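Local coordinates for protein PHB depolymerase (Penicillium funiculosum, PDB 2D81) that hydrolyses the biopolyester polyhydroxybutyrate, using a circularly permuted alpha/beta hydrolase fold, at residues G143-N147 / R240-N244; L169-Y173 / C221-V225; L176-N180 / K249-N254. One frame throughout, in Å; residues are numbered along the deposited sequence.

Contact 1: G143-N147 / R240-N244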
loop_
_atom_site.group_PDB
_atom_site.type_symbol
_atom_site.label_atom_id
_atom_site.label_comp_id
_atom_site.label_asym_id
_atom_site.label_seq_id
_atom_site.Cartn_x
_atom_site.Cartn_y
_atom_site.Cartn_z
ATOM N N GLY A 143 11.667 -15.688 5.312
ATOM C CA GLY A 143 12.432 -14.466 5.459
ATOM C C GLY A 143 13.034 -14.332 6.845
ATOM O O GLY A 143 12.442 -14.767 7.833
ATOM N N ALA A 144 14.215 -13.728 6.920
ATOM C CA ALA A 144 14.934 -13.608 8.185
ATOM C C ALA A 144 14.068 -12.972 9.270
ATOM O O ALA A 144 13.603 -11.847 9.120
ATOM C CB ALA A 144 16.203 -12.783 7.984
ATOM N N GLY A 145 13.855 -13.700 10.362
ATOM C CA GLY A 145 13.147 -13.137 11.498
ATOM C C GLY A 145 11.631 -13.140 11.381
ATOM O O GLY A 145 10.941 -12.582 12.238
ATOM N N ASP A 146 11.109 -13.765 10.329
ATOM C CA ASP A 146 9.663 -13.856 10.127
ATOM C C ASP A 146 8.974 -14.461 11.345
ATOM O O ASP A 146 9.511 -15.365 11.983
ATOM C CB ASP A 146 9.334 -14.725 8.906
ATOM C CG ASP A 146 9.406 -13.962 7.590
ATOM O OD1 ASP A 146 8.933 -14.512 6.573
ATOM O OD2 ASP A 146 9.927 -12.827 7.564
ATOM N N ASN A 147 7.778 -13.971 11.653
ATOM C CA ASN A 147 6.919 -14.625 12.632
ATOM C C ASN A 147 6.111 -15.720 11.949
ATOM O O ASN A 147 5.961 -15.727 10.726
ATOM C CB ASN A 147 5.963 -13.616 13.270
ATOM C CG ASN A 147 5.183 -12.827 12.240
ATOM O OD1 ASN A 147 5.752 -12.010 11.516
ATOM N ND2 ASN A 147 3.877 -13.073 12.159
ATOM N N ARG A 240 13.548 -5.158 6.951
ATOM C CA ARG A 240 12.833 -6.423 6.842
ATOM C C ARG A 240 11.601 -6.400 5.939
ATOM O O ARG A 240 11.305 -7.397 5.283
ATOM C CB ARG A 240 12.457 -6.951 8.228
ATOM C CG ARG A 240 13.650 -7.479 9.012
ATOM C CD ARG A 240 13.212 -8.354 10.176
ATOM N NE ARG A 240 14.342 -8.802 10.986
ATOM C CZ ARG A 240 15.345 -9.548 10.531
ATOM N NH1 ARG A 240 15.368 -9.938 9.264
ATOM N NH2 ARG A 240 16.327 -9.907 11.347
ATOM N N PHE A 241 10.878 -5.286 5.882
ATOM C CA PHE A 241 9.736 -5.243 4.976
ATOM C C PHE A 241 10.245 -5.196 3.540
ATOM O O PHE A 241 9.721 -5.877 2.657
ATOM C CB PHE A 241 8.843 -4.024 5.237
ATOM C CG PHE A 241 7.522 -4.077 4.509
ATOM C CD1 PHE A 241 6.414 -4.686 5.090
ATOM C CD2 PHE A 241 7.398 -3.546 3.229
ATOM C CE1 PHE A 241 5.197 -4.766 4.402
ATOM C CE2 PHE A 241 6.189 -3.621 2.536
ATOM C CZ PHE A 241 5.089 -4.232 3.123
ATOM N N ILE A 242 11.274 -4.390 3.311
ATOM C CA ILE A 242 11.839 -4.244 1.978
ATOM C C ILE A 242 12.339 -5.579 1.434
ATOM O O ILE A 242 12.196 -5.863 0.242
ATOM C CB ILE A 242 12.999 -3.221 1.993
ATOM C CG1 ILE A 242 12.440 -1.833 2.322
ATOM C CG2 ILE A 242 13.722 -3.214 0.645
ATOM C CD1 ILE A 242 13.492 -0.819 2.710
ATOM N N GLN A 243 12.911 -6.403 2.306
ATOM C CA GLN A 243 13.569 -7.631 1.869
ATOM C C GLN A 243 12.721 -8.891 2.011
ATOM O O GLN A 243 12.815 -9.800 1.185
ATOM C CB GLN A 243 14.878 -7.828 2.634
ATOM C CG GLN A 243 15.910 -6.743 2.390
ATOM C CD GLN A 243 17.205 -7.010 3.126
ATOM O OE1 GLN A 243 17.217 -7.170 4.348
ATOM N NE2 GLN A 243 18.307 -7.062 2.386
ATOM N N ASN A 244 11.902 -8.950 3.057
ATOM C CA ASN A 244 11.209 -10.187 3.414
ATOM C C ASN A 244 9.842 -10.371 2.748
ATOM O O ASN A 244 9.255 -11.448 2.838
ATOM C CB ASN A 244 11.032 -10.269 4.935
ATOM C CG ASN A 244 12.316 -10.625 5.664
ATOM O OD1 ASN A 244 13.414 -10.295 5.220
ATOM N ND2 ASN A 244 12.177 -11.286 6.806
HETATM O O HOH W 1 9.303 -13.894 4.113
HETATM O O HOH W 2 15.640 -12.854 4.490
#

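Contact 2: L169-Y173 / C221-V225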
loop_
_atom_site.group_PDB
_atom_site.type_symbol
_atom_site.label_atom_id
_atom_site.label_comp_id
_atom_site.label_asym_id
_atom_site.label_seq_id
_atom_site.Cartn_x
_atom_site.Cartn_y
_atom_site.Cartn_z
ATOM N N LEU A 169 1.228 -8.485 -7.741
ATOM C CA LEU A 169 1.882 -7.911 -8.915
ATOM C C LEU A 169 1.426 -8.567 -10.214
ATOM O O LEU A 169 1.217 -7.887 -11.223
ATOM C CB LEU A 169 3.406 -8.019 -8.785
ATOM C CG LEU A 169 4.045 -7.165 -7.686
ATOM C CD1 LEU A 169 5.541 -7.440 -7.635
ATOM C CD2 LEU A 169 3.774 -5.683 -7.957
ATOM N N LYS A 170 1.265 -9.886 -10.194
ATOM C CA LYS A 170 0.757 -10.580 -11.365
ATOM C C LYS A 170 -0.686 -10.192 -11.663
ATOM O O LYS A 170 -1.067 -10.085 -12.825
ATOM C CB LYS A 170 0.876 -12.099 -11.192
ATOM C CG LYS A 170 2.307 -12.605 -11.331
ATOM C CD LYS A 170 2.384 -14.126 -11.317
ATOM C CE LYS A 170 2.027 -14.701 -9.960
ATOM N NZ LYS A 170 2.107 -16.189 -9.975
ATOM N N TRP A 171 -1.492 -9.966 -10.630
ATOM C CA TRP A 171 -2.868 -9.560 -10.885
ATOM C C TRP A 171 -2.915 -8.163 -11.486
ATOM O O TRP A 171 -3.650 -7.911 -12.440
ATOM C CB TRP A 171 -3.716 -9.581 -9.612
ATOM C CG TRP A 171 -5.145 -9.296 -9.935
ATOM C CD1 TRP A 171 -5.825 -8.131 -9.726
ATOM C CD2 TRP A 171 -6.041 -10.165 -10.630
ATOM N NE1 TRP A 171 -7.093 -8.219 -10.257
ATOM C CE2 TRP A 171 -7.251 -9.459 -10.818
ATOM C CE3 TRP A 171 -5.937 -11.475 -11.119
ATOM C CZ2 TRP A 171 -8.352 -10.019 -11.474
ATOM C CZ3 TRP A 171 -7.032 -12.033 -11.772
ATOM C CH2 TRP A 171 -8.224 -11.304 -11.942
ATOM N N ILE A 172 -2.123 -7.258 -10.924
ATOM C CA ILE A 172 -2.133 -5.870 -11.366
ATOM C C ILE A 172 -1.559 -5.717 -12.775
ATOM O O ILE A 172 -2.127 -5.006 -13.604
ATOM C CB ILE A 172 -1.345 -4.981 -10.382
ATOM C CG1 ILE A 172 -2.069 -4.961 -9.031
ATOM C CG2 ILE A 172 -1.207 -3.563 -10.937
ATOM C CD1 ILE A 172 -1.318 -4.244 -7.925
ATOM N N TYR A 173 -0.444 -6.389 -13.049
ATOM C CA TYR A 173 0.244 -6.212 -14.324
ATOM C C TYR A 173 -0.037 -7.294 -15.359
ATOM O O TYR A 173 0.368 -7.168 -16.516
ATOM C CB TYR A 173 1.755 -6.100 -14.098
ATOM C CG TYR A 173 2.149 -4.810 -13.425
ATOM C CD1 TYR A 173 2.244 -4.724 -12.036
ATOM C CD2 TYR A 173 2.366 -3.656 -14.175
ATOM C CE1 TYR A 173 2.540 -3.512 -11.412
ATOM C CE2 TYR A 173 2.660 -2.442 -13.562
ATOM C CZ TYR A 173 2.743 -2.380 -12.181
ATOM O OH TYR A 173 3.011 -1.179 -11.576
ATOM N N CYS A 221 10.647 1.176 -17.612
ATOM C CA CYS A 221 10.286 0.383 -16.445
ATOM C C CYS A 221 8.924 0.786 -15.897
ATOM O O CYS A 221 8.402 1.852 -16.223
ATOM C CB CYS A 221 11.374 0.534 -15.372
ATOM S SG CYS A 221 12.870 -0.407 -15.827
ATOM N N SER A 222 8.341 -0.090 -15.084
ATOM C CA SER A 222 7.116 0.224 -14.362
ATOM C C SER A 222 7.447 0.585 -12.919
ATOM O O SER A 222 8.600 0.496 -12.502
ATOM C CB SER A 222 6.162 -0.971 -14.387
ATOM O OG SER A 222 6.779 -2.129 -13.845
ATOM N N LEU A 223 6.429 0.979 -12.160
ATOM C CA LEU A 223 6.624 1.380 -10.772
ATOM C C LEU A 223 5.490 0.872 -9.888
ATOM O O LEU A 223 4.316 1.157 -10.140
ATOM C CB LEU A 223 6.700 2.905 -10.671
ATOM C CG LEU A 223 6.736 3.506 -9.259
ATOM C CD1 LEU A 223 8.018 3.110 -8.541
ATOM C CD2 LEU A 223 6.638 5.024 -9.358
ATOM N N HIS A 224 5.849 0.119 -8.856
ATOM C CA HIS A 224 4.895 -0.287 -7.830
ATOM C C HIS A 224 5.324 0.311 -6.496
ATOM O O HIS A 224 6.486 0.195 -6.096
ATOM C CB HIS A 224 4.851 -1.812 -7.710
ATOM C CG HIS A 224 3.797 -2.317 -6.773
ATOM N ND1 HIS A 224 2.454 -2.301 -7.087
ATOM C CD2 HIS A 224 3.885 -2.840 -5.526
ATOM C CE1 HIS A 224 1.762 -2.792 -6.074
ATOM N NE2 HIS A 224 2.607 -3.126 -5.115
ATOM N N VAL A 225 4.381 0.951 -5.815
ATOM C CA VAL A 225 4.619 1.489 -4.484
ATOM C C VAL A 225 4.105 0.481 -3.462
ATOM O O VAL A 225 2.935 0.100 -3.494
ATOM C CB VAL A 225 3.873 2.831 -4.297
ATOM C CG1 VAL A 225 4.168 3.414 -2.919
ATOM C CG2 VAL A 225 4.288 3.807 -5.390
#

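Contact 3: L176-N180 / K249-N254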
loop_
_atom_site.group_PDB
_atom_site.type_symbol
_atom_site.label_atom_id
_atom_site.label_comp_id
_atom_site.label_asym_id
_atom_site.label_seq_id
_atom_site.Cartn_x
_atom_site.Cartn_y
_atom_site.Cartn_z
ATOM N N LEU A 176 3.759 -11.806 -15.938
ATOM C CA LEU A 176 5.079 -11.373 -15.502
ATOM C C LEU A 176 6.049 -12.518 -15.733
ATOM O O LEU A 176 5.650 -13.683 -15.724
ATOM C CB LEU A 176 5.068 -11.009 -14.014
ATOM C CG LEU A 176 4.306 -9.743 -13.620
ATOM C CD1 LEU A 176 4.415 -9.522 -12.114
ATOM C CD2 LEU A 176 4.879 -8.553 -14.374
ATOM N N ASN A 177 7.319 -12.186 -15.944
ATOM C CA ASN A 177 8.361 -13.199 -16.022
ATOM C C ASN A 177 8.597 -13.788 -14.639
ATOM O O ASN A 177 8.371 -13.124 -13.625
ATOM C CB ASN A 177 9.663 -12.592 -16.553
ATOM C CG ASN A 177 9.491 -11.941 -17.910
ATOM O OD1 ASN A 177 8.873 -12.510 -18.811
ATOM N ND2 ASN A 177 10.047 -10.744 -18.067
ATOM N N ALA A 178 9.051 -15.038 -14.605
ATOM C CA ALA A 178 9.298 -15.735 -13.350
ATOM C C ALA A 178 10.171 -14.896 -12.424
ATOM O O ALA A 178 11.109 -14.231 -12.870
ATOM C CB ALA A 178 9.964 -17.071 -13.625
ATOM N N ARG A 179 9.861 -14.931 -11.134
ATOM C CA ARG A 179 10.613 -14.163 -10.152
ATOM C C ARG A 179 12.039 -14.686 -10.040
ATOM O O ARG A 179 12.311 -15.848 -10.345
ATOM C CB ARG A 179 9.941 -14.245 -8.785
ATOM C CG ARG A 179 9.943 -15.642 -8.190
ATOM C CD ARG A 179 9.297 -15.654 -6.814
ATOM N NE ARG A 179 9.208 -17.009 -6.281
ATOM C CZ ARG A 179 8.699 -17.314 -5.092
ATOM N NH1 ARG A 179 8.231 -16.357 -4.302
ATOM N NH2 ARG A 179 8.658 -18.578 -4.695
ATOM N N ASN A 180 12.938 -13.815 -9.593
ATOM C CA ASN A 180 14.321 -14.188 -9.316
ATOM C C ASN A 180 14.431 -14.729 -7.895
ATOM O O ASN A 180 14.204 -14.001 -6.933
ATOM C CB ASN A 180 15.228 -12.965 -9.465
ATOM C CG ASN A 180 16.677 -13.278 -9.176
ATOM O OD1 ASN A 180 17.035 -14.419 -8.880
ATOM N ND2 ASN A 180 17.528 -12.260 -9.267
ATOM N N LYS A 249 11.820 -9.738 -5.693
ATOM C CA LYS A 249 12.068 -10.945 -6.479
ATOM C C LYS A 249 11.356 -10.876 -7.825
ATOM O O LYS A 249 11.904 -11.287 -8.851
ATOM C CB LYS A 249 11.588 -12.184 -5.717
ATOM C CG LYS A 249 12.295 -12.408 -4.392
ATOM C CD LYS A 249 11.791 -13.666 -3.706
ATOM C CE LYS A 249 12.532 -13.914 -2.406
ATOM N NZ LYS A 249 13.992 -14.103 -2.632
ATOM N N TRP A 250 10.131 -10.359 -7.815
ATOM C CA TRP A 250 9.353 -10.212 -9.038
ATOM C C TRP A 250 9.774 -8.989 -9.848
ATOM O O TRP A 250 9.863 -9.047 -11.077
ATOM C CB TRP A 250 7.858 -10.133 -8.707
ATOM C CG TRP A 250 7.293 -11.442 -8.260
ATOM C CD1 TRP A 250 7.155 -11.891 -6.975
ATOM C CD2 TRP A 250 6.849 -12.509 -9.106
ATOM N NE1 TRP A 250 6.655 -13.175 -6.971
ATOM C CE2 TRP A 250 6.460 -13.577 -8.267
ATOM C CE3 TRP A 250 6.747 -12.668 -10.497
ATOM C CZ2 TRP A 250 5.974 -14.788 -8.772
ATOM C CZ3 TRP A 250 6.263 -13.873 -10.998
ATOM C CH2 TRP A 250 5.884 -14.917 -10.136
ATOM N N ALA A 251 10.032 -7.882 -9.161
ATOM C CA ALA A 251 10.461 -6.660 -9.830
ATOM C C ALA A 251 11.729 -6.917 -10.640
ATOM O O ALA A 251 11.893 -6.388 -11.744
ATOM C CB ALA A 251 10.716 -5.565 -8.801
ATOM N N ASP A 252 12.620 -7.737 -10.088
ATOM C CA ASP A 252 13.976 -7.855 -10.621
ATOM C C ASP A 252 14.001 -8.388 -12.048
ATOM O O ASP A 252 14.915 -8.085 -12.815
ATOM C CB ASP A 252 14.825 -8.772 -9.737
ATOM C CG ASP A 252 16.310 -8.552 -9.937
ATOM O OD1 ASP A 252 17.061 -9.541 -10.065
ATOM O OD2 ASP A 252 16.726 -7.381 -9.962
ATOM N N THR A 253 13.001 -9.188 -12.399
ATOM C CA THR A 253 12.968 -9.813 -13.715
ATOM C C THR A 253 11.901 -9.205 -14.624
ATOM O O THR A 253 11.618 -9.735 -15.699
ATOM C CB THR A 253 12.710 -11.327 -13.596
ATOM O OG1 THR A 253 11.485 -11.550 -12.884
ATOM C CG2 THR A 253 13.856 -12.003 -12.859
ATOM N N ASN A 254 11.321 -8.087 -14.198
ATOM C CA ASN A 254 10.192 -7.500 -14.912
ATOM C C ASN A 254 10.283 -5.987 -15.073
ATOM O O ASN A 254 9.264 -5.301 -15.166
ATOM C CB ASN A 254 8.884 -7.872 -14.205
ATOM C CG ASN A 254 8.501 -9.319 -14.426
ATOM O OD1 ASN A 254 8.048 -9.690 -15.508
ATOM N ND2 ASN A 254 8.695 -10.150 -13.406
HETATM O O HOH W 3 15.813 -13.767 -4.736
#

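Contact 1: G143-N147 / R240-N244
This is a polar surface contact in which a tight turn, in the loop between strands 137-139 and 157-159, is held by the side chain of Asn244 of the short helix 240-244. The loop forms a type II beta turn from Gly143 to Asp146, closed by the backbone bond from Asp146 N to Gly143 O (3.0 Å). Gly145, with phi 81° and psi 6°, takes the third position, where a type II turn commonly has glycine; an ideal CB there would also come within 3.0 Å of Arg240 CZ. At Gly143 the constraint is stricter, because a CB would clash with Asn244 ND2. The amide of Asn244 can therefore approach closely and engage two acceptors with one nitrogen: Asn244 ND2 donates to Ala144 O at 2.8 Å and to Asp146 OD2, also at 2.8 Å. Water 1 accepts a weak bond from Gly143 N and lies 2.6 Å from Asp146 OD1 and 2.8 Å from Asn244 O, while water 2 accepts from Ala144 N at 2.9 Å and reaches Asn244 OD1 only weakly. One helical turn before Asn244, Arg240 extends its guanidinium beside the loop so that Ala144 O and Gly145 N lie over one face; Ala144 O comes to 2.6 Å from Arg240 NH1, but the angle is too poor for a hydrogen bond. Asp146 and Asn244 both touch Ile157 of strand 157-159, whereas Phe241 and Ile242 turn to Tyr260 of strand 256-260, so helix 240-244 bridges the surface loop and the main sheet.

Contact 2: L169-Y173 / C221-V225
In this helix-on-sheet layer of the alpha/beta hydrolase fold, the end of helix 164-173 packs on strand 221-227, inside the main mixed sheet. The axes of segments 169-173 and 221-225 approach to 11.3 Å, with 125° between their N-to-C directions. Leu169 comes first: its CB points sideways, but CD2 lies over the face of the His224 imidazole, 3.6 Å from the ring centroid and 12° off the normal, a CH-pi contact. One helical turn on, Ile172 points toward the strand and brings CD1 to 3.9 Å from His224 CE1, so Leu169 covers one face of the buried histidine and Ile172 also packs against its ring. The imidazole is hydrogen-bonded to serines of strand 13-18, NE2 to Ser16 OG and ND1 to Ser14 OG. Tyr173, the last residue of the helix, lies against Ser222 and Leu223. Its hydroxyl hydrogen-bonds to Ser14 and to Ser12 O, and Tyr173 CE2 is 3.9 Å from Ser222 CB. Tyr173 OH stops 3.0 Å from Leu223 O, at an angle too poor for a hydrogen bond.

Contact 3: L176-N180 / K249-N254
Six hydrogen bonds join the extended loop 176-180 to helix 247-251 and the type I turn Ala251 to Asn254 that follows. The Asn254 side-chain amide bonds both N and O of Asn177, as a neighbouring strand's backbone would, tying the loop after helix 164-173 to the turn before strand 256-260: Asn177 N donates to Asn254 OD1 at 2.6 Å, and Asn254 ND2 to Asn177 O at 3.0 Å. Asn254 ND2 also donates to Trp250 O (2.8 Å), within 249-254. Asn177 ND2 reaches Thr253 O (3.0 Å), and Thr253 OG1 donates to Ala178 O (2.7 Å). Asn180 N meets Lys249 O at 2.8 Å and Asn180 ND2 meets Asp252 OD1 at 2.9 Å; Asn180 OD1 accepts from Gly182 N, and Asp252 OD2 hydrogen-bonds to Tyr209 OH. In a CH-pi contact, Arg179 CB lies 3.6 Å from the centroid of the Trp250 five-membered ring. Arg179 salt-bridges Asp140 and Asp163, which also accepts from Trp250 NE1. Leu176 and Trp250 rest on helix 164-173, and Ala251 faces strand 256-260.

Contacts 2 and 3 form one continuous patch, their centres 11 Å apart: Leu169 CD1 packs 3.7 Å from Trp250 CB, and Leu176 CD1 lies 3.7 Å from Leu169 C. The chain leaving helix 164-173 thus passes directly from the sheet-facing layer of contact 2 into the loop of contact 3. Contact 1 does not touch the others; its nearest atoms are about 5 Å from contact 3 and about 8 Å from contact 2, but consecutive helices 240-244 and 247-251 link it to contact 3. None of the three includes a residue of the pocket that holds the bound 3-hydroxybutyrate trimer, although His135 of that pocket precedes strand 137-139, which leads into the loop of contact 1.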